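Long-range contacts in peptidase S15/CocE/NonD (Thaumarchaeota archaeon SCGC AB-539-E09, PDB 4PF1), which is an S15-family serine aminopeptidase that probably cleaves residues from the amino-terminal end of peptides using an alpha/beta-hydrolase catalytic domain: residues W196-A201 / S529-R534; D502-I507 / S578-L583. All coordinates share one frame; numbering follows the deposited sequence.

Overall arrangement
Interactions 1 and 2 are both buried, their centres about 8 Å apart, and meet on one four-stranded antiparallel sheet of the C-terminal non-catalytic family region. Strands 502-510 and 525-534 are neighbours there: the second supplies one half of interaction 1, the first one half of interaction 2. Interaction 1 joins the sheet to a hairpin from the S15 peptidase region and is the more polar, with a histidine-carboxylate bond and a backbone bond. Interaction 2 stays within the C-terminal region, where the loop after strand 571-577 folds back over the sheet, mainly through a valine on a tryptophan face. A salt bridge from R534 to D502 couples the two.

Interaction 1. Residues W196-A201 / S529-R534; sequences WFHMGA and SADIFR
H198 and D531 make the polar side-chain bond of this contact. H198 ND1 donates to D531 OD1 at 2.8 Å, the oxygen lying near the imidazole plane, while the donor arrives on the syn side of the carboxylate. Ring and carboxylate planes are turned 57° apart. The anti lone pair of OD1 takes I532 N at 2.9 Å, so two donors grip this oxygen; on the far side of the ring, H198 NE2 donates to D194 O. One backbone bond joins the segments: R534 N donates at 3.2 Å to M199 O, a carbonyl of the type I' turn H198-A201.

Van der Waals contacts surround these bonds. M199 bends at chi3 (-83°), placing CE 3.4 Å from I532 O, and its SD makes an oblique Met-aromatic contact with F533, 3.6 Å from CD2. A201 CB rests 3.8 Å from I532 CD1, and A201 CA sits over the centre of one face of the R534 guanidinium, whose nitrogens form salt bridges to D502 and D585.

The hairpin of the peptidase region is thus docked on strand 525-534 by directional bonds as well as close packing, and with acceptors at both ring nitrogens, D531 would probably favour a doubly protonated, cationic H198.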
# COMPACT_ATOMS: atom_id res chain seq x y z
N TRP A 196 -21.18 -8.36 -25.82
CA TRP A 196 -22.59 -8.46 -25.38
C TRP A 196 -23.00 -9.86 -24.93
O TRP A 196 -23.70 -9.98 -23.92
CB TRP A 196 -23.54 -7.92 -26.48
CG TRP A 196 -22.97 -6.77 -27.28
CD1 TRP A 196 -22.78 -6.73 -28.62
CD2 TRP A 196 -22.46 -5.53 -26.76
NE1 TRP A 196 -22.18 -5.55 -28.98
CE2 TRP A 196 -21.97 -4.79 -27.85
CE3 TRP A 196 -22.36 -4.98 -25.46
CZ2 TRP A 196 -21.44 -3.51 -27.71
CZ3 TRP A 196 -21.79 -3.73 -25.32
CH2 TRP A 196 -21.33 -3.00 -26.43
N PHE A 197 -22.60 -10.91 -25.67
CA PHE A 197 -22.91 -12.30 -25.32
C PHE A 197 -21.70 -13.21 -25.56
O PHE A 197 -20.87 -12.91 -26.41
CB PHE A 197 -24.10 -12.86 -26.16
CG PHE A 197 -25.41 -12.11 -26.17
CD1 PHE A 197 -25.58 -10.99 -26.98
CD2 PHE A 197 -26.53 -12.62 -25.52
CE1 PHE A 197 -26.82 -10.33 -27.05
CE2 PHE A 197 -27.76 -11.96 -25.58
CZ PHE A 197 -27.90 -10.82 -26.35
N HIS A 198 -21.65 -14.35 -24.83
CA HIS A 198 -20.68 -15.42 -25.05
C HIS A 198 -21.47 -16.69 -25.30
O HIS A 198 -22.07 -17.24 -24.37
CB HIS A 198 -19.71 -15.58 -23.86
CG HIS A 198 -18.58 -14.60 -23.86
ND1 HIS A 198 -17.34 -14.95 -23.38
CD2 HIS A 198 -18.55 -13.31 -24.25
CE1 HIS A 198 -16.59 -13.86 -23.49
NE2 HIS A 198 -17.28 -12.85 -24.00
N MET A 199 -21.57 -17.09 -26.58
CA MET A 199 -22.33 -18.26 -27.05
C MET A 199 -23.79 -18.25 -26.50
O MET A 199 -24.31 -19.28 -26.05
CB MET A 199 -21.59 -19.58 -26.71
CG MET A 199 -20.38 -19.82 -27.61
SD MET A 199 -19.36 -21.23 -27.10
CE MET A 199 -18.34 -20.46 -25.83
N GLY A 200 -24.42 -17.07 -26.54
CA GLY A 200 -25.81 -16.89 -26.11
C GLY A 200 -26.04 -16.35 -24.71
O GLY A 200 -27.13 -15.85 -24.42
N ALA A 201 -25.03 -16.47 -23.83
CA ALA A 201 -25.14 -15.99 -22.45
C ALA A 201 -24.91 -14.48 -22.41
O ALA A 201 -23.84 -14.01 -22.77
CB ALA A 201 -24.14 -16.71 -21.56
N SER A 529 -8.07 -20.39 -19.25
CA SER A 529 -9.00 -20.33 -20.38
C SER A 529 -10.36 -20.79 -19.92
O SER A 529 -10.49 -21.91 -19.44
CB SER A 529 -8.49 -21.18 -21.54
OG SER A 529 -9.42 -21.20 -22.61
N ALA A 530 -11.37 -19.92 -20.03
CA ALA A 530 -12.71 -20.24 -19.56
C ALA A 530 -13.78 -19.55 -20.39
O ALA A 530 -13.60 -18.41 -20.82
CB ALA A 530 -12.86 -19.85 -18.10
N ASP A 531 -14.92 -20.23 -20.59
CA ASP A 531 -16.06 -19.65 -21.28
C ASP A 531 -17.37 -20.30 -20.85
O ASP A 531 -17.38 -21.24 -20.06
CB ASP A 531 -15.90 -19.68 -22.82
CG ASP A 531 -16.27 -18.35 -23.46
OD1 ASP A 531 -17.23 -17.70 -22.97
OD2 ASP A 531 -15.57 -17.93 -24.40
N ILE A 532 -18.49 -19.75 -21.34
CA ILE A 532 -19.85 -20.17 -20.99
C ILE A 532 -20.66 -20.46 -22.26
O ILE A 532 -20.47 -19.80 -23.29
CB ILE A 532 -20.52 -19.07 -20.10
CG1 ILE A 532 -21.97 -19.45 -19.67
CG2 ILE A 532 -20.46 -17.68 -20.77
CD1 ILE A 532 -22.59 -18.56 -18.57
N PHE A 533 -21.57 -21.44 -22.18
CA PHE A 533 -22.45 -21.79 -23.27
C PHE A 533 -23.90 -21.78 -22.78
O PHE A 533 -24.21 -22.45 -21.80
CB PHE A 533 -22.08 -23.18 -23.85
CG PHE A 533 -22.73 -23.51 -25.18
CD1 PHE A 533 -24.08 -23.85 -25.24
CD2 PHE A 533 -21.99 -23.54 -26.35
CE1 PHE A 533 -24.69 -24.15 -26.46
CE2 PHE A 533 -22.59 -23.87 -27.57
CZ PHE A 533 -23.94 -24.16 -27.62
N ARG A 534 -24.78 -21.04 -23.47
CA ARG A 534 -26.21 -21.02 -23.13
C ARG A 534 -26.88 -22.20 -23.84
O ARG A 534 -26.99 -22.21 -25.07
CB ARG A 534 -26.86 -19.68 -23.49
CG ARG A 534 -28.28 -19.53 -22.92
CD ARG A 534 -28.54 -18.12 -22.43
NE ARG A 534 -28.04 -17.91 -21.07
CZ ARG A 534 -28.11 -16.76 -20.42
NH1 ARG A 534 -28.65 -15.69 -21.00
NH2 ARG A 534 -27.64 -16.65 -19.18

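Interaction 2. Residues D502-I507 / S578-L583; sequences DWVVKI and SSWFPL
The loop that follows strand 571-577 in the four-stranded antiparallel sheet turns back here over the neighbouring strand, 502-510. V504 and W580 carry the apolar part. V504 CG1, anti to the backbone N (chi1 -179°), sits over the centre of the six-membered ring of the indole, a CH-pi contact 3.5 Å from the centroid and 9° off the ring normal. K506 runs past the indole in the opposite direction, its CE 4.0 Å from W580 NE1, and carries its ammonium on to Q461, Q575 and Q577.

Where the loop leaves the strand, S578 CA makes a CA-H...O contact with D502 O at 3.2 Å. S578 OG reaches the same carbonyl only weakly and is hydrogen-bonded to Y428 and Q608. One water accepts from D502 N and donates to S578 O, 2.9 Å from each.

W580 also touches A530 and I532 of strand 525-534. An alanine here would remove the indole and would probably leave a gap over V504 CG1 and beside A530 and I532, and deprive K506 CE of its contact. Dispersion and CH-pi contact therefore hold the indole to the strand, while a water and a close carbonyl contact tie the two backbones together where the loop begins.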
# COMPACT_ATOMS: atom_id res chain seq x y z
N ASP A 502 -27.07 -23.21 -18.40
CA ASP A 502 -25.82 -22.58 -18.79
C ASP A 502 -24.70 -23.49 -18.35
O ASP A 502 -24.79 -24.09 -17.27
CB ASP A 502 -25.66 -21.19 -18.13
CG ASP A 502 -26.37 -20.06 -18.84
OD1 ASP A 502 -26.85 -20.28 -19.97
OD2 ASP A 502 -26.46 -18.96 -18.26
N TRP A 503 -23.66 -23.65 -19.18
CA TRP A 503 -22.54 -24.50 -18.81
C TRP A 503 -21.25 -23.71 -18.91
O TRP A 503 -20.87 -23.26 -19.99
CB TRP A 503 -22.49 -25.78 -19.67
CG TRP A 503 -23.74 -26.62 -19.60
CD1 TRP A 503 -24.76 -26.65 -20.51
CD2 TRP A 503 -24.12 -27.53 -18.55
NE1 TRP A 503 -25.73 -27.53 -20.11
CE2 TRP A 503 -25.37 -28.08 -18.91
CE3 TRP A 503 -23.50 -27.95 -17.36
CZ2 TRP A 503 -26.02 -29.03 -18.11
CZ3 TRP A 503 -24.15 -28.89 -16.57
CH2 TRP A 503 -25.40 -29.41 -16.94
N VAL A 504 -20.61 -23.48 -17.75
CA VAL A 504 -19.34 -22.76 -17.64
C VAL A 504 -18.21 -23.79 -17.56
O VAL A 504 -18.25 -24.66 -16.69
CB VAL A 504 -19.32 -21.80 -16.42
CG1 VAL A 504 -17.99 -21.04 -16.33
CG2 VAL A 504 -20.49 -20.83 -16.44
N VAL A 505 -17.23 -23.70 -18.46
CA VAL A 505 -16.08 -24.60 -18.45
C VAL A 505 -14.82 -23.76 -18.23
O VAL A 505 -14.59 -22.81 -18.97
CB VAL A 505 -15.97 -25.49 -19.74
CG1 VAL A 505 -14.74 -26.39 -19.68
CG2 VAL A 505 -17.24 -26.32 -19.93
N LYS A 506 -14.03 -24.11 -17.20
CA LYS A 506 -12.79 -23.39 -16.88
C LYS A 506 -11.57 -24.29 -16.95
O LYS A 506 -11.60 -25.40 -16.40
CB LYS A 506 -12.84 -22.77 -15.48
CG LYS A 506 -14.07 -21.98 -15.12
CD LYS A 506 -13.92 -21.48 -13.70
CE LYS A 506 -15.22 -21.13 -13.06
NZ LYS A 506 -15.10 -21.10 -11.57
N ILE A 507 -10.48 -23.81 -17.58
CA ILE A 507 -9.18 -24.50 -17.58
C ILE A 507 -8.30 -23.73 -16.61
O ILE A 507 -8.22 -22.50 -16.70
CB ILE A 507 -8.55 -24.65 -19.00
CG1 ILE A 507 -9.33 -25.67 -19.84
CG2 ILE A 507 -7.05 -25.04 -18.90
CD1 ILE A 507 -9.02 -25.61 -21.28
N SER A 578 -22.84 -23.80 -13.38
CA SER A 578 -24.02 -23.45 -14.18
C SER A 578 -24.44 -21.96 -14.09
O SER A 578 -25.51 -21.60 -14.60
CB SER A 578 -25.19 -24.34 -13.80
OG SER A 578 -25.03 -25.65 -14.30
N SER A 579 -23.58 -21.11 -13.50
CA SER A 579 -23.81 -19.67 -13.39
C SER A 579 -22.49 -18.93 -13.22
O SER A 579 -21.51 -19.51 -12.74
CB SER A 579 -24.76 -19.35 -12.23
OG SER A 579 -24.34 -19.92 -11.01
N TRP A 580 -22.45 -17.67 -13.68
CA TRP A 580 -21.29 -16.77 -13.68
C TRP A 580 -21.83 -15.35 -13.51
O TRP A 580 -21.86 -14.56 -14.45
CB TRP A 580 -20.54 -16.93 -15.02
CG TRP A 580 -19.07 -17.25 -14.94
CD1 TRP A 580 -18.31 -17.40 -13.82
CD2 TRP A 580 -18.19 -17.42 -16.05
NE1 TRP A 580 -17.01 -17.67 -14.16
CE2 TRP A 580 -16.90 -17.68 -15.53
CE3 TRP A 580 -18.35 -17.40 -17.45
CZ2 TRP A 580 -15.79 -17.92 -16.35
CZ3 TRP A 580 -17.25 -17.63 -18.26
CH2 TRP A 580 -15.99 -17.88 -17.71
N PHE A 581 -22.32 -15.06 -12.29
CA PHE A 581 -23.10 -13.89 -11.93
C PHE A 581 -22.30 -12.80 -11.15
O PHE A 581 -21.41 -13.16 -10.39
CB PHE A 581 -24.28 -14.38 -11.07
CG PHE A 581 -25.47 -13.47 -10.97
CD1 PHE A 581 -26.38 -13.36 -12.02
CD2 PHE A 581 -25.68 -12.70 -9.83
CE1 PHE A 581 -27.47 -12.49 -11.93
CE2 PHE A 581 -26.78 -11.83 -9.74
CZ PHE A 581 -27.66 -11.74 -10.80
N PRO A 582 -22.59 -11.48 -11.30
CA PRO A 582 -23.66 -10.84 -12.10
C PRO A 582 -23.27 -10.50 -13.54
O PRO A 582 -24.12 -9.97 -14.27
CB PRO A 582 -23.96 -9.57 -11.30
CG PRO A 582 -22.63 -9.18 -10.74
CD PRO A 582 -21.86 -10.47 -10.50
N LEU A 583 -22.01 -10.78 -13.96
CA LEU A 583 -21.53 -10.51 -15.32
C LEU A 583 -22.50 -11.10 -16.34
O LEU A 583 -22.97 -10.38 -17.22
CB LEU A 583 -20.10 -11.07 -15.53
CG LEU A 583 -19.45 -10.90 -16.93
CD1 LEU A 583 -19.53 -9.43 -17.43
CD2 LEU A 583 -18.02 -11.36 -16.92
O HOH W 1 -27.91 -22.79 -15.64